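Local coordinates for protein pyrroline carboxylate reductase (Plasmodium falciparum, PDB 2RCY) that binds NADP and probably catalyses the NAD(P)H-dependent reduction of pyrroline-5-carboxylate to proline, at residues M49-N52 with E53-A56. Sequence-based numbering, arbitrary orientation.
Sequences MSSN and EELA. With NAP (NADP nicotinamide-adenine-dinucleotide phosphate), chain G.
An N-terminal helix cap joins Ser51 to Glu54 at the start of helix 52-58. Ser51 OG accepts a long but nearly straight bond from the backbone amide Glu54 N at 3.3 Å (N-H...O angle 163°). The same hydroxyl donates to the carboxylate oxygen Glu54 OE1 at 2.8 Å, meeting it on the anti side and a little out of the carboxylate plane. With chi1 at 64°, the hydroxyl of Ser51 is swung between its own backbone N and carbonyl carbon, which points it at the open amide end of the helix, where one oxygen serves both the amide and the side chain of the same glutamate. Glu54 OE1 also lies 3.3 Å from Ser50 CB. The i to i+4 backbone bonds of the helix follow, Leu55 N to Ser51 O at 3.0 Å and Ala56 N to Asn52 O at 2.8 Å. In the Rossmann-type nucleotide-binding domain, this helix follows strand 47-48, outermost in the sheet of this chain, and its first residue, Asn52, belongs to the NADP pocket. The side-chain amide of Asn52 reaches the adenine ring near N1A, while Tyr37 and Val74 also touch this side chain. On the loop side, selenomethionine Met49 rests its selenium against the first turn, SE lying 4.1 Å from Leu55 CA.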
# COMPACT_ATOMS: atom_id res chain seq x y z
N MSE A 49 -50.52 16.78 12.83
CA MSE A 49 -51.33 17.59 11.92
C MSE A 49 -51.55 16.84 10.61
O MSE A 49 -50.71 16.04 10.20
CB MSE A 49 -50.68 18.95 11.69
CG MSE A 49 -51.69 20.08 11.66
SE MSE A 49 -51.05 21.67 12.59
CE MSE A 49 -52.78 22.43 13.06
N SER A 50 -52.68 17.12 9.96
CA SER A 50 -53.15 16.35 8.81
C SER A 50 -52.24 16.39 7.58
O SER A 50 -52.12 15.39 6.87
CB SER A 50 -54.57 16.80 8.42
OG SER A 50 -55.13 15.94 7.45
N SER A 51 -51.60 17.53 7.34
CA SER A 51 -50.69 17.69 6.19
C SER A 51 -49.65 18.78 6.44
O SER A 51 -49.73 19.52 7.42
CB SER A 51 -51.49 18.01 4.92
OG SER A 51 -52.17 19.25 5.04
N ASN A 52 -48.66 18.86 5.54
CA ASN A 52 -47.65 19.91 5.58
C ASN A 52 -48.22 21.29 5.29
O ASN A 52 -47.76 22.29 5.83
CB ASN A 52 -46.51 19.61 4.60
CG ASN A 52 -45.63 18.45 5.05
OD1 ASN A 52 -45.21 17.64 4.23
ND2 ASN A 52 -45.36 18.37 6.35
N GLU A 53 -49.23 21.32 4.42
CA GLU A 53 -49.91 22.56 4.02
C GLU A 53 -50.69 23.17 5.18
O GLU A 53 -50.63 24.38 5.41
CB GLU A 53 -50.84 22.31 2.83
CG GLU A 53 -50.14 21.91 1.53
CD GLU A 53 -49.96 20.40 1.38
OE1 GLU A 53 -49.97 19.67 2.40
OE2 GLU A 53 -49.81 19.94 0.23
N GLU A 54 -51.42 22.32 5.90
CA GLU A 54 -52.17 22.74 7.08
C GLU A 54 -51.25 23.04 8.26
O GLU A 54 -51.61 23.81 9.15
CB GLU A 54 -53.21 21.68 7.46
CG GLU A 54 -54.45 21.69 6.56
CD GLU A 54 -55.21 20.38 6.59
OE1 GLU A 54 -54.60 19.32 6.36
OE2 GLU A 54 -56.44 20.42 6.84
N LEU A 55 -50.07 22.42 8.26
CA LEU A 55 -49.03 22.72 9.23
C LEU A 55 -48.43 24.11 8.95
O LEU A 55 -48.20 24.88 9.88
CB LEU A 55 -47.93 21.65 9.19
CG LEU A 55 -46.72 21.75 10.13
CD1 LEU A 55 -46.23 20.36 10.50
CD2 LEU A 55 -45.60 22.57 9.52
N ALA A 56 -48.19 24.40 7.68
CA ALA A 56 -47.62 25.69 7.27
C ALA A 56 -48.61 26.84 7.43
O ALA A 56 -48.22 27.97 7.68
CB ALA A 56 -47.12 25.61 5.83
PA NAP G . -35.04 10.21 7.99
O1A NAP G . -34.81 9.54 9.32
O2A NAP G . -35.28 9.36 6.77
O5B NAP G . -36.23 11.28 8.16
C5B NAP G . -37.14 11.60 7.12
C4B NAP G . -38.55 11.58 7.70
O4B NAP G . -39.44 12.36 6.90
C3B NAP G . -39.11 10.17 7.78
O3B NAP G . -39.39 9.84 9.14
C2B NAP G . -40.39 10.19 6.96
O2B NAP G . -41.46 9.53 7.63
C1B NAP G . -40.69 11.67 6.78
N9A NAP G . -41.33 12.00 5.48
C8A NAP G . -41.22 11.31 4.33
N7A NAP G . -41.94 11.94 3.37
C5A NAP G . -42.50 13.03 3.93
C6A NAP G . -43.33 14.04 3.44
N6A NAP G . -43.73 14.04 2.15
N1A NAP G . -43.73 15.02 4.28
C2A NAP G . -43.34 15.04 5.56
N3A NAP G . -42.54 14.08 6.05
C4A NAP G . -42.11 13.06 5.25
O3 NAP G . -33.79 11.18 7.68
PN NAP G . -33.13 12.11 8.81
O1N NAP G . -31.82 11.49 9.21
O2N NAP G . -34.17 12.43 9.86
O5D NAP G . -32.78 13.46 8.01
C5D NAP G . -33.78 14.40 7.62
C4D NAP G . -33.10 15.70 7.22
O4D NAP G . -32.33 16.20 8.31
C3D NAP G . -32.15 15.52 6.04
O3D NAP G . -32.45 16.51 5.06
C2D NAP G . -30.76 15.72 6.61
O2D NAP G . -29.90 16.44 5.71
C1D NAP G . -31.00 16.53 7.87
N1N NAP G . -30.01 16.27 8.93
C2N NAP G . -29.93 15.06 9.51
C3N NAP G . -29.00 14.82 10.52
C7N NAP G . -28.92 13.47 11.17
O7N NAP G . -29.69 12.47 10.74
N7N NAP G . -28.14 13.29 12.13
C4N NAP G . -28.15 15.85 10.92
C5N NAP G . -28.25 17.09 10.31
C6N NAP G . -29.20 17.27 9.31
P2B NAP G . -41.65 7.92 7.56
O1X NAP G . -43.07 7.72 8.03
O2X NAP G . -41.40 7.56 6.12
O3X NAP G . -40.61 7.39 8.52